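Local coordinates for protein predicted acetyltransferase (Clostridium acetobutylicum, PDB 3MGD) that binds acetyl-CoA and probably transfers its acetyl group to an acceptor substrate, at residues Arg19-Ile24 and Tyr91-Ser96; Ser13-Ile18 and Leu51-Ala56. All coordinates share one frame; numbering follows the deposited sequence. Where two conformers were deposited one is given.

Helix 12-25 lies against one side of the mixed sheet and supplies both contacts, whose centres are about 11 Å apart. Contact 2 (13-18 with 51-56) belongs to the first half of the helix and is fully buried: a leucine meets a glutamate and an isoleucine of strand 51-58, and a water lies between the acid and the helix backbone. Contact 1 (19-24 with 91-96) uses the second half, at the end of strand 83-92, and is only partly buried; it runs from a salt bridge at the solvent-facing side to the acetyl-CoA pocket. The two meet where I18 CG2 packs on Y91 CD2, 4.1 Å apart.

Contact 1 of 2, residues Arg19-Ile24 and Tyr91-Ser96; sequences RKRQLI and YTEPTS. With ACO (acetyl coenzyme *a), chain C.
Q22 and Y91 pack against each other at the closest point of the two backbones, their CA atoms 5.9 Å apart. The tyrosine ring, its CG anti to the backbone N (chi1 -178°), extends from the strand end toward helix 12-25 and lays Y91 CD1 3.6 Å from Q22 CA. The two side chains slide past each other in opposite directions, with amide and ring planes 24° apart. Q22 is extended beyond CG, which carries its amide past the tyrosine to acetyl-CoA: CG lies 3.7 Å from C6P of the pantetheine arm, and Q22 NE2, hydrogen-bonded to E26, lies 3.7 Å from C2P. The neighbouring R21 side chain crosses that of Y91 at about a right angle. Y91 CE2 sits over one face of the guanidinium, near its rim, while E93 approaches at the guanidinium edge. E93 bends at chi2 (68°) to bring its carboxylate round, and R21 NH2 and E93 OE1 form a salt bridge modelled at 2.4 Å, too short to take literally; R21 was deposited in two conformers. The phenol OH has a weak hydrogen bond to D25. Beyond the ring the strand turns its edge to the cofactor, as GNAT enzymes do: T92 N gives a nearly straight hydrogen bond of 2.9 Å to pantetheine O9P, and T92 OG1 lies 3.0 Å from pyrophosphate O5A. Charge pairing, in the modelled conformer, lies at the solvent-facing side, while the T92 N-H bond, one of several to the cofactor, comes from the backbone and does not depend on the side chain.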
loop_
_atom_site.group_PDB
_atom_site.type_symbol
_atom_site.label_atom_id
_atom_site.label_comp_id
_atom_site.label_asym_id
_atom_site.label_seq_id
_atom_site.Cartn_x
_atom_site.Cartn_y
_atom_site.Cartn_z
ATOM N N ARG A 19 -0.229 14.552 -13.667
ATOM C CA ARG A 19 -0.513 14.218 -12.266
ATOM C C ARG A 19 -0.831 15.465 -11.444
ATOM O O ARG A 19 -1.763 15.462 -10.653
ATOM C CB ARG A 19 0.603 13.391 -11.600
ATOM C CG ARG A 19 0.312 13.096 -10.111
ATOM C CD ARG A 19 1.076 11.885 -9.521
ATOM N NE ARG A 19 0.839 11.825 -8.078
ATOM C CZ ARG A 19 -0.267 11.337 -7.514
ATOM N NH1 ARG A 19 -1.256 10.846 -8.260
ATOM N NH2 ARG A 19 -0.401 11.372 -6.196
ATOM N N LYS A 20 -0.056 16.533 -11.600
ATOM C CA LYS A 20 -0.382 17.767 -10.879
ATOM C C LYS A 20 -1.769 18.284 -11.262
ATOM O O LYS A 20 -2.555 18.699 -10.404
ATOM C CB LYS A 20 0.677 18.851 -11.126
ATOM C CG LYS A 20 2.051 18.548 -10.538
ATOM C CD LYS A 20 3.008 19.742 -10.629
ATOM C CE LYS A 20 3.365 20.075 -12.051
ATOM N NZ LYS A 20 4.481 21.093 -12.145
ATOM N N ARG A 21 -2.056 18.251 -12.556
ATOM C CA ARG A 21 -3.333 18.717 -13.070
ATOM C C ARG A 21 -4.483 17.924 -12.453
ATOM O O ARG A 21 -5.505 18.486 -12.067
ATOM C CB ARG A 21 -3.333 18.552 -14.580
ATOM C CG ARG A 21 -4.421 19.306 -15.290
ATOM C CD ARG A 21 -4.033 19.436 -16.736
ATOM N NE ARG A 21 -5.166 19.199 -17.611
ATOM C CZ ARG A 21 -5.072 18.595 -18.788
ATOM N NH1 ARG A 21 -3.895 18.159 -19.231
ATOM N NH2 ARG A 21 -6.160 18.418 -19.503
ATOM N N GLN A 22 -4.287 16.610 -12.360
ATOM C CA GLN A 22 -5.257 15.696 -11.768
ATOM C C GLN A 22 -5.515 16.016 -10.303
ATOM O O GLN A 22 -6.655 16.121 -9.874
ATOM C CB GLN A 22 -4.723 14.275 -11.897
ATOM C CG GLN A 22 -5.573 13.222 -11.211
ATOM C CD GLN A 22 -4.754 11.992 -10.937
ATOM O OE1 GLN A 22 -3.857 11.653 -11.719
ATOM N NE2 GLN A 22 -5.064 11.293 -9.836
ATOM N N LEU A 23 -4.448 16.191 -9.536
ATOM C CA LEU A 23 -4.584 16.436 -8.110
ATOM C C LEU A 23 -5.280 17.765 -7.864
ATOM O O LEU A 23 -6.094 17.900 -6.959
ATOM C CB LEU A 23 -3.209 16.447 -7.451
ATOM C CG LEU A 23 -2.433 15.126 -7.468
ATOM C CD1 LEU A 23 -1.035 15.355 -6.943
ATOM C CD2 LEU A 23 -3.154 14.025 -6.649
ATOM N N ILE A 24 -4.949 18.765 -8.672
ATOM C CA ILE A 24 -5.571 20.062 -8.499
ATOM C C ILE A 24 -7.056 19.982 -8.839
ATOM O O ILE A 24 -7.877 20.552 -8.141
ATOM C CB ILE A 24 -4.840 21.128 -9.329
ATOM C CG1 ILE A 24 -3.471 21.391 -8.695
ATOM C CG2 ILE A 24 -5.648 22.418 -9.398
ATOM C CD1 ILE A 24 -2.505 22.149 -9.619
ATOM N N TYR A 91 -6.814 10.032 -14.891
ATOM C CA TYR A 91 -7.289 11.357 -15.265
ATOM C C TYR A 91 -7.856 11.249 -16.665
ATOM O O TYR A 91 -7.267 10.610 -17.535
ATOM C CB TYR A 91 -6.152 12.386 -15.210
ATOM C CG TYR A 91 -6.639 13.785 -15.555
ATOM C CD1 TYR A 91 -7.236 14.587 -14.595
ATOM C CD2 TYR A 91 -6.528 14.278 -16.842
ATOM C CE1 TYR A 91 -7.707 15.876 -14.915
ATOM C CE2 TYR A 91 -6.995 15.547 -17.172
ATOM C CZ TYR A 91 -7.579 16.341 -16.210
ATOM O OH TYR A 91 -8.037 17.608 -16.567
ATOM N N THR A 92 -9.043 11.810 -16.856
ATOM C CA THR A 92 -9.595 11.965 -18.187
ATOM C C THR A 92 -9.900 13.459 -18.407
ATOM O O THR A 92 -10.476 14.112 -17.531
ATOM C CB THR A 92 -10.909 11.169 -18.372
ATOM O OG1 THR A 92 -10.659 9.766 -18.237
ATOM C CG2 THR A 92 -11.504 11.455 -19.779
ATOM N N GLU A 93 -9.504 13.985 -19.566
ATOM C CA GLU A 93 -9.806 15.362 -19.955
ATOM C C GLU A 93 -11.294 15.614 -19.742
ATOM O O GLU A 93 -12.116 14.793 -20.149
ATOM C CB GLU A 93 -9.446 15.563 -21.435
ATOM C CG GLU A 93 -9.670 16.972 -21.959
ATOM C CD GLU A 93 -8.716 17.982 -21.342
ATOM O OE1 GLU A 93 -7.495 17.718 -21.327
ATOM O OE2 GLU A 93 -9.189 19.039 -20.880
ATOM N N PRO A 94 -11.653 16.732 -19.075
ATOM C CA PRO A 94 -13.062 16.965 -18.734
ATOM C C PRO A 94 -14.056 16.854 -19.896
ATOM O O PRO A 94 -15.093 16.221 -19.721
ATOM C CB PRO A 94 -13.046 18.371 -18.135
ATOM C CG PRO A 94 -11.693 18.437 -17.472
ATOM C CD PRO A 94 -10.766 17.705 -18.417
ATOM N N THR A 95 -13.753 17.433 -21.054
ATOM C CA THR A 95 -14.685 17.353 -22.173
ATOM C C THR A 95 -14.794 15.933 -22.731
ATOM O O THR A 95 -15.682 15.646 -23.533
ATOM C CB THR A 95 -14.318 18.342 -23.303
ATOM O OG1 THR A 95 -13.009 18.046 -23.786
ATOM C CG2 THR A 95 -14.351 19.786 -22.785
ATOM N N SER A 96 -13.899 15.043 -22.299
ATOM C CA SER A 96 -13.918 13.655 -22.747
ATOM C C SER A 96 -14.516 12.692 -21.711
ATOM O O SER A 96 -14.598 11.492 -21.953
ATOM C CB SER A 96 -12.500 13.183 -23.098
ATOM O OG SER A 96 -12.042 13.736 -24.317
HETATM N N1A ACO C . -22.995 3.553 -20.750
HETATM C C2A ACO C . -23.609 4.396 -19.819
HETATM N N3A ACO C . -22.826 5.243 -18.999
HETATM C C4A ACO C . -21.379 5.227 -19.133
HETATM C C5A ACO C . -20.747 4.365 -20.086
HETATM C C6A ACO C . -21.518 3.533 -20.888
HETATM N N6A ACO C . -20.874 2.663 -21.851
HETATM N N7A ACO C . -19.325 4.559 -20.004
HETATM C C8A ACO C . -19.086 5.516 -19.028
HETATM N N9A ACO C . -20.361 5.923 -18.461
HETATM C C1B ACO C . -20.510 6.998 -17.495
HETATM C C2B ACO C . -20.493 6.250 -16.151
HETATM O O2B ACO C . -21.419 5.257 -15.851
HETATM C C3B ACO C . -20.257 7.379 -15.174
HETATM O O3B ACO C . -21.367 8.099 -14.688
HETATM P P3B ACO C . -22.116 7.731 -13.330
HETATM O O7A ACO C . -23.553 8.354 -13.400
HETATM O O8A ACO C . -21.349 8.327 -12.130
HETATM O O9A ACO C . -22.215 6.229 -13.167
HETATM C C4B ACO C . -19.171 8.198 -15.954
HETATM O O4B ACO C . -19.620 8.116 -17.356
HETATM C C5B ACO C . -17.680 8.071 -15.713
HETATM O O5B ACO C . -17.170 6.863 -16.221
HETATM P P1A ACO C . -15.966 6.862 -17.245
HETATM O O1A ACO C . -16.329 7.544 -18.574
HETATM O O2A ACO C . -15.521 5.414 -17.425
HETATM O O3A ACO C . -14.822 7.664 -16.514
HETATM P P2A ACO C . -14.138 8.985 -17.084
HETATM O O4A ACO C . -15.126 10.197 -17.159
HETATM O O5A ACO C . -13.431 8.711 -18.383
HETATM O O6A ACO C . -12.974 9.329 -16.080
HETATM C CBP ACO C . -12.194 10.088 -13.908
HETATM C CCP ACO C . -13.215 9.284 -14.701
HETATM C CDP ACO C . -12.352 9.819 -12.420
HETATM C CEP ACO C . -10.838 9.697 -14.392
HETATM C CAP ACO C . -12.456 11.608 -14.175
HETATM O OAP ACO C . -13.701 12.016 -13.716
HETATM C C9P ACO C . -11.338 12.530 -13.754
HETATM O O9P ACO C . -10.307 12.668 -14.415
HETATM N N8P ACO C . -11.542 13.269 -12.527
HETATM C C7P ACO C . -10.490 14.134 -11.995
HETATM C C6P ACO C . -9.296 13.361 -11.570
HETATM C C5P ACO C . -9.685 12.187 -10.700
HETATM O O5P ACO C . -10.504 12.325 -9.791
HETATM N N4P ACO C . -9.109 10.922 -11.007
HETATM C C3P ACO C . -9.214 9.800 -10.107
HETATM C C2P ACO C . -8.286 9.800 -8.919
HETATM S S1P ACO C . -8.356 8.321 -7.938
HETATM C C ACO C . -7.395 7.103 -8.582
HETATM O O ACO C . -6.746 7.315 -9.596
HETATM C CH3 ACO C . -7.451 5.745 -7.999
#

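Contact 2 of 2, residues Ser13-Ile18 and Leu51-Ala56; sequences SLLVSI and LVEWIA
L15 reaches from helix 12-25 straight at E53 of strand 51-58, the two side chains coming from opposite directions. The tight spot is small: L15 CG stands 3.4 Å from E53 OE1 and 3.6 Å from E53 CD, so within the two segments the carboxylate meets a branched aliphatic carbon. L15 holds torsions well off the staggered positions (chi1 -94°, chi2 33°), which send CD1 along the strand toward I55 and leave L15 CD2 4.1 Å from E53 CD. E53 has CG anti to its backbone N (chi1 175°) and is bent at chi2, which brings the acid group up between strand and helix. Its two oxygens have separate partners. OE2 is hydrogen-bonded to N89 of strand 83-92; a water lies 2.6 Å from E53 OE1 and 2.9 Å from L15 O, placed to link the acid to the helix backbone, though it has more acceptors nearby than protons. This is the alpha/beta layering of the GNAT fold, with the first helix laid on the central sheet: the odd-numbered residues of 51-56 turn their side chains to this helix, while V52, W54 and A56 face helix 101-115 on the other side. Packing is looser elsewhere. L15 CD1 touches I55 CG2 only at 4.3 Å. I18 and L51 point across without meeting the opposite segment; I18 packs on I62 and T65 of strand 61-72, L51 on F42 and K45 of helix 35-47. On the far side of the helix turn, S13 and S17 are exposed to solvent.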
loop_
_atom_site.group_PDB
_atom_site.type_symbol
_atom_site.label_atom_id
_atom_site.label_comp_id
_atom_site.label_asym_id
_atom_site.label_seq_id
_atom_site.Cartn_x
_atom_site.Cartn_y
_atom_site.Cartn_z
ATOM N N SER A 13 7.989 14.037 -18.284
ATOM C CA SER A 13 7.578 15.409 -17.970
ATOM C C SER A 13 6.065 15.606 -18.208
ATOM O O SER A 13 5.428 16.383 -17.517
ATOM C CB SER A 13 8.416 16.437 -18.733
ATOM O OG SER A 13 8.170 16.358 -20.119
ATOM N N LEU A 14 5.491 14.877 -19.163
ATOM C CA LEU A 14 4.041 14.936 -19.392
ATOM C C LEU A 14 3.254 14.277 -18.250
ATOM O O LEU A 14 2.245 14.801 -17.791
ATOM C CB LEU A 14 3.674 14.238 -20.698
ATOM C CG LEU A 14 4.271 14.788 -21.987
ATOM C CD1 LEU A 14 3.978 13.822 -23.125
ATOM C CD2 LEU A 14 3.716 16.174 -22.281
ATOM N N LEU A 15 3.720 13.111 -17.816
ATOM C CA LEU A 15 3.099 12.391 -16.704
ATOM C C LEU A 15 3.123 13.215 -15.431
ATOM O O LEU A 15 2.162 13.214 -14.648
ATOM C CB LEU A 15 3.845 11.080 -16.457
ATOM C CG LEU A 15 3.313 9.826 -17.146
ATOM C CD1 LEU A 15 2.705 10.104 -18.502
ATOM C CD2 LEU A 15 4.385 8.748 -17.214
ATOM N N VAL A 16 4.246 13.896 -15.213
ATOM C CA VAL A 16 4.383 14.785 -14.077
ATOM C C VAL A 16 3.354 15.911 -14.137
ATOM O O VAL A 16 2.669 16.185 -13.146
ATOM C CB VAL A 16 5.814 15.366 -13.975
ATOM C CG1 VAL A 16 5.856 16.502 -12.958
ATOM C CG2 VAL A 16 6.813 14.259 -13.610
ATOM N N SER A 17 3.247 16.572 -15.289
ATOM C CA SER A 17 2.281 17.668 -15.448
ATOM C C SER A 17 0.845 17.195 -15.286
ATOM O O SER A 17 0.029 17.859 -14.640
ATOM C CB SER A 17 2.435 18.339 -16.820
ATOM O OG SER A 17 3.656 19.042 -16.891
ATOM N N ILE A 18 0.530 16.059 -15.892
ATOM C CA ILE A 18 -0.833 15.540 -15.822
ATOM C C ILE A 18 -1.185 15.134 -14.399
ATOM O O ILE A 18 -2.315 15.353 -13.961
ATOM C CB ILE A 18 -1.041 14.353 -16.752
ATOM C CG1 ILE A 18 -0.738 14.765 -18.195
ATOM C CG2 ILE A 18 -2.469 13.817 -16.610
ATOM C CD1 ILE A 18 -0.683 13.597 -19.165
ATOM N N LEU A 51 5.859 0.366 -12.061
ATOM C CA LEU A 51 4.738 1.218 -12.435
ATOM C C LEU A 51 4.477 1.045 -13.931
ATOM O O LEU A 51 5.417 1.033 -14.720
ATOM C CB LEU A 51 5.072 2.690 -12.160
ATOM C CG LEU A 51 3.917 3.660 -12.439
ATOM C CD1 LEU A 51 2.843 3.542 -11.330
ATOM C CD2 LEU A 51 4.416 5.110 -12.590
ATOM N N VAL A 52 3.212 0.892 -14.311
ATOM C CA VAL A 52 2.811 0.929 -15.718
ATOM C C VAL A 52 1.739 2.004 -15.880
ATOM O O VAL A 52 0.706 1.957 -15.225
ATOM C CB VAL A 52 2.236 -0.427 -16.199
ATOM C CG1 VAL A 52 1.669 -0.311 -17.617
ATOM C CG2 VAL A 52 3.311 -1.530 -16.134
ATOM N N GLU A 53 1.989 2.980 -16.741
ATOM C CA GLU A 53 1.027 4.064 -16.919
ATOM C C GLU A 53 0.582 4.099 -18.364
ATOM O O GLU A 53 1.382 4.344 -19.266
ATOM C CB GLU A 53 1.600 5.413 -16.463
ATOM C CG GLU A 53 0.671 6.621 -16.748
ATOM C CD GLU A 53 0.741 7.715 -15.681
ATOM O OE1 GLU A 53 0.244 8.834 -15.952
ATOM O OE2 GLU A 53 1.294 7.473 -14.582
ATOM N N TRP A 54 -0.696 3.804 -18.578
ATOM C CA TRP A 54 -1.268 3.817 -19.908
ATOM C C TRP A 54 -1.718 5.236 -20.237
ATOM O O TRP A 54 -2.162 5.986 -19.356
ATOM C CB TRP A 54 -2.458 2.860 -19.991
ATOM C CG TRP A 54 -2.077 1.438 -20.275
ATOM C CD1 TRP A 54 -1.804 0.452 -19.364
ATOM C CD2 TRP A 54 -1.935 0.845 -21.570
ATOM N NE1 TRP A 54 -1.500 -0.726 -20.023
ATOM C CE2 TRP A 54 -1.581 -0.505 -21.378
ATOM C CE3 TRP A 54 -2.087 1.326 -22.877
ATOM C CZ2 TRP A 54 -1.353 -1.373 -22.445
ATOM C CZ3 TRP A 54 -1.865 0.465 -23.934
ATOM C CH2 TRP A 54 -1.500 -0.870 -23.715
ATOM N N ILE A 55 -1.584 5.611 -21.502
ATOM C CA ILE A 55 -2.077 6.913 -21.941
ATOM C C ILE A 55 -2.971 6.779 -23.171
ATOM O O ILE A 55 -2.778 5.900 -24.003
ATOM C CB ILE A 55 -0.922 7.914 -22.236
ATOM C CG1 ILE A 55 -0.218 7.573 -23.539
ATOM C CG2 ILE A 55 0.088 7.955 -21.100
ATOM C CD1 ILE A 55 0.920 8.514 -23.848
ATOM N N ALA A 56 -3.969 7.645 -23.256
ATOM C CA ALA A 56 -4.836 7.716 -24.424
ATOM C C ALA A 56 -4.501 9.037 -25.077
ATOM O O ALA A 56 -4.494 10.074 -24.404
ATOM C CB ALA A 56 -6.289 7.690 -24.011
HETATM O O HOH W 1 0.387 10.949 -14.393
#